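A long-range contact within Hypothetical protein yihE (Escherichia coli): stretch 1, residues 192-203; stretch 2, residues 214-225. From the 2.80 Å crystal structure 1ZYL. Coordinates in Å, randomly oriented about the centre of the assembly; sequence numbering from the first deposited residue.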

ATOM      1  N   ASP A 192      -0.676  14.529  16.539  1.00 45.20           N
ATOM      2  CA  ASP A 192      -1.802  15.417  16.736  1.00 44.31           C
ATOM      3  C   ASP A 192      -2.956  15.145  15.751  1.00 42.13           C
ATOM      4  O   ASP A 192      -3.710  16.051  15.391  1.00 42.65           O
ATOM      5  CB  ASP A 192      -1.288  16.850  16.590  1.00 46.14           C
ATOM      6  CG  ASP A 192      -2.312  17.877  16.971  1.00 50.70           C
ATOM      7  OD1 ASP A 192      -2.955  17.713  18.035  1.00 53.99           O
ATOM      8  OD2 ASP A 192      -2.465  18.857  16.211  1.00 53.33           O
ATOM      9  N   PHE A 193      -3.098  13.901  15.309  1.00 37.77           N
ATOM     10  CA  PHE A 193      -4.165  13.584  14.376  1.00 34.11           C
ATOM     11  C   PHE A 193      -4.917  12.333  14.777  1.00 32.86           C
ATOM     12  O   PHE A 193      -4.526  11.637  15.710  1.00 32.45           O
ATOM     13  CB  PHE A 193      -3.616  13.413  12.958  1.00 33.46           C
ATOM     14  CG  PHE A 193      -2.673  12.246  12.794  1.00 33.00           C
ATOM     15  CD1 PHE A 193      -1.296  12.432  12.852  1.00 32.31           C
ATOM     16  CD2 PHE A 193      -3.163  10.963  12.543  1.00 33.26           C
ATOM     17  CE1 PHE A 193      -0.420  11.359  12.657  1.00 32.35           C
ATOM     18  CE2 PHE A 193      -2.294   9.884  12.348  1.00 32.38           C
ATOM     19  CZ  PHE A 193      -0.921  10.087  12.404  1.00 33.06           C
ATOM     20  N   THR A 194      -5.997  12.054  14.061  1.00 31.07           N
ATOM     21  CA  THR A 194      -6.818  10.888  14.335  1.00 30.92           C
ATOM     22  C   THR A 194      -6.266   9.681  13.588  1.00 30.15           C
ATOM     23  O   THR A 194      -5.839   9.795  12.436  1.00 31.09           O
ATOM     24  CB  THR A 194      -8.288  11.124  13.897  1.00 31.95           C
ATOM     25  OG1 THR A 194      -8.839  12.227  14.633  1.00 32.40           O
ATOM     26  CG2 THR A 194      -9.132   9.870  14.148  1.00 31.07           C
ATOM     27  N   VAL A 195      -6.275   8.525  14.246  1.00 28.12           N
ATOM     28  CA  VAL A 195      -5.770   7.304  13.640  1.00 25.47           C
ATOM     29  C   VAL A 195      -6.916   6.327  13.436  1.00 26.35           C
ATOM     30  O   VAL A 195      -7.819   6.236  14.273  1.00 28.09           O
ATOM     31  CB  VAL A 195      -4.675   6.634  14.528  1.00 23.69           C
ATOM     32  CG1 VAL A 195      -3.921   7.687  15.309  1.00 20.90           C
ATOM     33  CG2 VAL A 195      -5.286   5.614  15.461  1.00 23.39           C
ATOM     34  N   LEU A 196      -6.881   5.602  12.323  1.00 23.89           N
ATOM     35  CA  LEU A 196      -7.918   4.625  12.026  1.00 23.19           C
ATOM     36  C   LEU A 196      -7.386   3.593  11.049  1.00 22.20           C
ATOM     37  O   LEU A 196      -6.312   3.764  10.485  1.00 22.03           O
ATOM     38  CB  LEU A 196      -9.140   5.305  11.411  1.00 21.68           C
ATOM     39  CG  LEU A 196      -8.799   6.013  10.100  1.00 20.76           C
ATOM     40  CD1 LEU A 196     -10.050   6.241   9.248  1.00 17.16           C
ATOM     41  CD2 LEU A 196      -8.089   7.311  10.432  1.00 19.22           C
ATOM     42  N   ARG A 197      -8.149   2.524  10.857  1.00 20.88           N
ATOM     43  CA  ARG A 197      -7.778   1.464   9.936  1.00 20.93           C
ATOM     44  C   ARG A 197      -7.880   2.040   8.536  1.00 21.29           C
ATOM     45  O   ARG A 197      -8.951   2.497   8.143  1.00 20.78           O
ATOM     46  CB  ARG A 197      -8.731   0.273  10.081  1.00 21.29           C
ATOM     47  CG  ARG A 197      -8.349  -0.693  11.180  1.00 21.26           C
ATOM     48  CD  ARG A 197      -9.531  -1.044  12.073  1.00 22.96           C
ATOM     49  NE  ARG A 197     -10.532  -1.917  11.474  1.00 23.81           N
ATOM     50  CZ  ARG A 197     -11.784  -2.000  11.914  1.00 25.91           C
ATOM     51  NH1 ARG A 197     -12.659  -2.809  11.342  1.00 25.70           N
ATOM     52  NH2 ARG A 197     -12.169  -1.249  12.929  1.00 29.90           N
ATOM     53  N   LEU A 198      -6.770   2.010   7.794  1.00 20.92           N
ATOM     54  CA  LEU A 198      -6.708   2.548   6.434  1.00 18.90           C
ATOM     55  C   LEU A 198      -6.522   1.473   5.392  1.00 19.52           C
ATOM     56  O   LEU A 198      -6.156   0.343   5.707  1.00 19.02           O
ATOM     57  CB  LEU A 198      -5.526   3.493   6.297  1.00 16.53           C
ATOM     58  CG  LEU A 198      -5.451   4.659   7.264  1.00 18.33           C
ATOM     59  CD1 LEU A 198      -4.052   5.254   7.228  1.00 13.87           C
ATOM     60  CD2 LEU A 198      -6.531   5.677   6.896  1.00 17.46           C
ATOM     61  N   HIS A 199      -6.770   1.837   4.137  1.00 21.43           N
ATOM     62  CA  HIS A 199      -6.557   0.910   3.041  1.00 23.01           C
ATOM     63  C   HIS A 199      -5.041   0.778   2.972  1.00 22.93           C
ATOM     64  O   HIS A 199      -4.517  -0.229   2.516  1.00 25.34           O
ATOM     65  CB  HIS A 199      -7.070   1.477   1.721  1.00 24.67           C
ATOM     66  CG  HIS A 199      -6.681   0.656   0.534  1.00 26.59           C
ATOM     67  ND1 HIS A 199      -7.365  -0.479   0.157  1.00 28.04           N
ATOM     68  CD2 HIS A 199      -5.634   0.765  -0.317  1.00 27.03           C
ATOM     69  CE1 HIS A 199      -6.754  -1.034  -0.875  1.00 27.88           C
ATOM     70  NE2 HIS A 199      -5.700  -0.300  -1.181  1.00 26.59           N
ATOM     71  N   GLY A 200      -4.354   1.830   3.412  1.00 23.01           N
ATOM     72  CA  GLY A 200      -2.902   1.836   3.459  1.00 22.98           C
ATOM     73  C   GLY A 200      -2.113   2.023   2.184  1.00 24.31           C
ATOM     74  O   GLY A 200      -0.977   2.478   2.241  1.00 25.31           O
ATOM     75  N   ASP A 201      -2.695   1.662   1.044  1.00 24.91           N
ATOM     76  CA  ASP A 201      -2.028   1.787  -0.251  1.00 25.50           C
ATOM     77  C   ASP A 201      -3.098   2.207  -1.245  1.00 25.05           C
ATOM     78  O   ASP A 201      -3.324   1.535  -2.244  1.00 25.61           O
ATOM     79  CB  ASP A 201      -1.438   0.431  -0.662  1.00 28.03           C
ATOM     80  CG  ASP A 201      -0.566   0.513  -1.910  1.00 31.27           C
ATOM     81  OD1 ASP A 201      -0.131  -0.545  -2.412  1.00 32.20           O
ATOM     82  OD2 ASP A 201      -0.310   1.633  -2.388  1.00 34.74           O
ATOM     83  N   CYS A 202      -3.757   3.325  -0.967  1.00 24.98           N
ATOM     84  CA  CYS A 202      -4.845   3.788  -1.817  1.00 24.68           C
ATOM     85  C   CYS A 202      -4.458   4.761  -2.907  1.00 23.99           C
ATOM     86  O   CYS A 202      -4.338   5.962  -2.683  1.00 23.90           O
ATOM     87  CB  CYS A 202      -5.941   4.409  -0.956  1.00 27.80           C
ATOM     88  SG  CYS A 202      -7.425   4.831  -1.872  1.00 32.54           S
ATOM     89  N   HIS A 203      -4.289   4.223  -4.103  1.00 24.09           N
ATOM     90  CA  HIS A 203      -3.924   5.008  -5.271  1.00 23.89           C
ATOM     91  C   HIS A 203      -4.535   4.292  -6.472  1.00 24.48           C
ATOM     92  O   HIS A 203      -4.783   3.084  -6.428  1.00 22.67           O
ATOM     93  CB  HIS A 203      -2.398   5.067  -5.405  1.00 24.58           C
ATOM     94  CG  HIS A 203      -1.773   3.747  -5.741  1.00 23.05           C
ATOM     95  ND1 HIS A 203      -1.733   3.249  -7.026  1.00 21.21           N
ATOM     96  CD2 HIS A 203      -1.222   2.796  -4.951  1.00 21.10           C
ATOM     97  CE1 HIS A 203      -1.184   2.047  -7.010  1.00 22.67           C
ATOM     98  NE2 HIS A 203      -0.866   1.750  -5.763  1.00 21.39           N
ATOM     99  N   MET A 214     -14.125  -0.108  -6.835  1.00 48.01           N
ATOM    100  CA  MET A 214     -13.949  -1.346  -6.095  1.00 47.08           C
ATOM    101  C   MET A 214     -12.511  -1.360  -5.636  1.00 44.15           C
ATOM    102  O   MET A 214     -11.602  -1.428  -6.460  1.00 43.83           O
ATOM    103  CB  MET A 214     -14.207  -2.560  -6.980  1.00 50.61           C
ATOM    104  CG  MET A 214     -15.610  -2.640  -7.525  1.00 54.26           C
ATOM    105  SD  MET A 214     -15.772  -4.065  -8.586  1.00 57.77           S
ATOM    106  CE  MET A 214     -14.678  -3.599  -9.935  1.00 55.59           C
ATOM    107  N   PHE A 215     -12.300  -1.276  -4.329  1.00 40.30           N
ATOM    108  CA  PHE A 215     -10.950  -1.279  -3.802  1.00 38.23           C
ATOM    109  C   PHE A 215     -10.418  -2.692  -3.664  1.00 38.47           C
ATOM    110  O   PHE A 215     -11.109  -3.595  -3.183  1.00 39.61           O
ATOM    111  CB  PHE A 215     -10.910  -0.541  -2.464  1.00 36.03           C
ATOM    112  CG  PHE A 215     -11.425   0.852  -2.557  1.00 35.22           C
ATOM    113  CD1 PHE A 215     -12.785   1.108  -2.460  1.00 35.27           C
ATOM    114  CD2 PHE A 215     -10.566   1.899  -2.860  1.00 33.55           C
ATOM    115  CE1 PHE A 215     -13.282   2.385  -2.675  1.00 34.89           C
ATOM    116  CE2 PHE A 215     -11.053   3.180  -3.078  1.00 33.00           C
ATOM    117  CZ  PHE A 215     -12.410   3.423  -2.986  1.00 33.51           C
ATOM    118  N   VAL A 216      -9.187  -2.887  -4.112  1.00 37.35           N
ATOM    119  CA  VAL A 216      -8.574  -4.196  -4.029  1.00 37.93           C
ATOM    120  C   VAL A 216      -7.242  -4.107  -3.317  1.00 38.34           C
ATOM    121  O   VAL A 216      -6.570  -3.070  -3.357  1.00 37.91           O
ATOM    122  CB  VAL A 216      -8.339  -4.809  -5.435  1.00 37.07           C
ATOM    123  CG1 VAL A 216      -9.663  -5.115  -6.088  1.00 37.82           C
ATOM    124  CG2 VAL A 216      -7.542  -3.851  -6.304  1.00 34.43           C
ATOM    125  N   ASP A 217      -6.885  -5.198  -2.646  1.00 37.35           N
ATOM    126  CA  ASP A 217      -5.612  -5.303  -1.952  1.00 35.53           C
ATOM    127  C   ASP A 217      -5.517  -4.536  -0.636  1.00 32.79           C
ATOM    128  O   ASP A 217      -5.154  -3.362  -0.625  1.00 32.44           O
ATOM    129  CB  ASP A 217      -4.488  -4.844  -2.888  1.00 38.09           C
ATOM    130  CG  ASP A 217      -3.177  -5.543  -2.613  1.00 40.75           C
ATOM    131  OD1 ASP A 217      -2.986  -6.003  -1.465  1.00 41.63           O
ATOM    132  OD2 ASP A 217      -2.334  -5.622  -3.539  1.00 41.24           O
ATOM    133  N   LEU A 218      -5.831  -5.204   0.471  1.00 29.23           N
ATOM    134  CA  LEU A 218      -5.733  -4.579   1.779  1.00 26.27           C
ATOM    135  C   LEU A 218      -4.480  -5.063   2.494  1.00 25.83           C
ATOM    136  O   LEU A 218      -4.264  -4.754   3.664  1.00 24.35           O
ATOM    137  CB  LEU A 218      -6.951  -4.906   2.637  1.00 24.94           C
ATOM    138  CG  LEU A 218      -8.337  -4.453   2.184  1.00 24.70           C
ATOM    139  CD1 LEU A 218      -9.217  -4.394   3.411  1.00 23.28           C
ATOM    140  CD2 LEU A 218      -8.301  -3.089   1.517  1.00 23.52           C
ATOM    141  N   ASP A 219      -3.652  -5.819   1.783  1.00 26.39           N
ATOM    142  CA  ASP A 219      -2.426  -6.357   2.361  1.00 28.67           C
ATOM    143  C   ASP A 219      -1.634  -5.301   3.133  1.00 27.71           C
ATOM    144  O   ASP A 219      -0.928  -5.623   4.091  1.00 26.43           O
ATOM    145  CB  ASP A 219      -1.535  -6.944   1.262  1.00 32.40           C
ATOM    146  CG  ASP A 219      -0.393  -7.786   1.818  1.00 33.65           C
ATOM    147  OD1 ASP A 219       0.656  -7.888   1.148  1.00 34.21           O
ATOM    148  OD2 ASP A 219      -0.554  -8.355   2.918  1.00 34.00           O
ATOM    149  N   ASP A 220      -1.757  -4.042   2.716  1.00 27.63           N
ATOM    150  CA  ASP A 220      -1.026  -2.956   3.367  1.00 26.62           C
ATOM    151  C   ASP A 220      -1.807  -2.189   4.415  1.00 24.07           C
ATOM    152  O   ASP A 220      -1.249  -1.342   5.104  1.00 24.09           O
ATOM    153  CB  ASP A 220      -0.463  -1.994   2.320  1.00 28.68           C
ATOM    154  CG  ASP A 220       0.919  -2.422   1.813  1.00 31.98           C
ATOM    155  OD1 ASP A 220       1.214  -2.227   0.608  1.00 33.40           O
ATOM    156  OD2 ASP A 220       1.716  -2.944   2.627  1.00 31.04           O
ATOM    157  N   ALA A 221      -3.088  -2.499   4.552  1.00 22.65           N
ATOM    158  CA  ALA A 221      -3.926  -1.839   5.547  1.00 21.58           C
ATOM    159  C   ALA A 221      -3.082  -1.617   6.796  1.00 21.28           C
ATOM    160  O   ALA A 221      -2.491  -2.549   7.332  1.00 22.07           O
ATOM    161  CB  ALA A 221      -5.147  -2.709   5.874  1.00 20.54           C
ATOM    162  N   ARG A 222      -3.029  -0.373   7.250  1.00 20.55           N
ATOM    163  CA  ARG A 222      -2.238  -0.017   8.414  1.00 20.04           C
ATOM    164  C   ARG A 222      -3.027   1.001   9.219  1.00 19.38           C
ATOM    165  O   ARG A 222      -4.073   1.453   8.771  1.00 19.19           O
ATOM    166  CB  ARG A 222      -0.925   0.597   7.926  1.00 21.84           C
ATOM    167  CG  ARG A 222       0.318   0.146   8.669  1.00 24.73           C
ATOM    168  CD  ARG A 222       1.588   0.403   7.854  1.00 24.94           C
ATOM    169  NE  ARG A 222       1.600  -0.372   6.622  1.00 25.14           N
ATOM    170  CZ  ARG A 222       2.688  -0.948   6.127  1.00 27.57           C
ATOM    171  NH1 ARG A 222       2.626  -1.639   4.996  1.00 27.59           N
ATOM    172  NH2 ARG A 222       3.840  -0.840   6.765  1.00 28.65           N
ATOM    173  N   ASN A 223      -2.564   1.341  10.416  1.00 19.39           N
ATOM    174  CA  ASN A 223      -3.261   2.374  11.181  1.00 20.92           C
ATOM    175  C   ASN A 223      -2.549   3.684  10.827  1.00 21.48           C
ATOM    176  O   ASN A 223      -1.321   3.781  10.917  1.00 21.29           O
ATOM    177  CB  ASN A 223      -3.163   2.147  12.698  1.00 22.90           C
ATOM    178  CG  ASN A 223      -3.925   0.910  13.174  1.00 25.21           C
ATOM    179  OD1 ASN A 223      -5.028   0.617  12.703  1.00 25.16           O
ATOM    180  ND2 ASN A 223      -3.342   0.191  14.136  1.00 24.64           N
ATOM    181  N   GLY A 224      -3.305   4.689  10.408  1.00 21.10           N
ATOM    182  CA  GLY A 224      -2.690   5.957  10.063  1.00 21.52           C
ATOM    183  C   GLY A 224      -3.697   7.077   9.916  1.00 22.45           C
ATOM    184  O   GLY A 224      -4.854   6.936  10.312  1.00 24.83           O
ATOM    185  N   PRO A 225      -3.283   8.216   9.351  1.00 21.77           N
ATOM    186  CA  PRO A 225      -4.167   9.367   9.155  1.00 20.58           C
ATOM    187  C   PRO A 225      -4.973   9.227   7.871  1.00 21.20           C
ATOM    188  O   PRO A 225      -4.439   8.836   6.825  1.00 19.63           O
ATOM    189  CB  PRO A 225      -3.194  10.532   9.103  1.00 19.48           C
ATOM    190  CG  PRO A 225      -2.052   9.939   8.383  1.00 20.95           C
ATOM    191  CD  PRO A 225      -1.895   8.561   9.004  1.00 20.83           C
TER

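The contact opens at Phe193, whose CA-to-CB bond points toward stretch 2 and whose ring lies against Pro225: CB of the proline sits over one ring face, 3.4 Å from Phe193 CE2. Beyond Thr194 the two chains run antiparallel and pair through their backbones. Val195 CA approaches Gly224 O at 3.5 Å in a CA-H...O contact, and the next residue forms the hydrogen-bonded pair of the short bridge, with Leu196 N donating to Gly224 O (3.2 Å) and Gly224 N returning the bond to Leu196 O (3.1 Å). Leu196 O also receives Asn223 CA at 3.4 Å. Arg197 and Asn223 form the adjoining non-hydrogen-bonded pair, their side chains on the same face of the sheet, where Arg197 CG lies 3.9 Å from Asn223 OD1.

A third backbone bond, Leu198 N to Arg222 O (2.9 Å), continues the pairing. The Leu198 side chain packs over Gly224, with CD1 only 3.2 Å from Gly224 CA; a CB on that glycine would clash with this methyl, so the close packing depends on its absence. Leu198 O meets Ala221 CA at 3.1 Å.

At His199 the CA-to-CB bond points away, yet the imidazole reaches back to stretch 2, bringing ND1 within 3.1 Å of Leu218 CD2 and placing Val216 O near the ring plane, 3.2 Å from CE1. Gly200 then passes close to the type I turn of Leu218 to Ala221, which is closed by Ala221 N bonding to Leu218 O (2.7 Å). Its positive phi favours glycine, and a CB here would collide with Asp220 O.

Asp201 and Asp220 bring like charges together, OD1 to OD1 at 3.7 Å; Asp220 OD2 is engaged by Arg222 NH1 in a 2.9 Å salt bridge. Finally, Cys202 SG contacts Phe215 CE2 at 4.2 Å, approaching the ring obliquely.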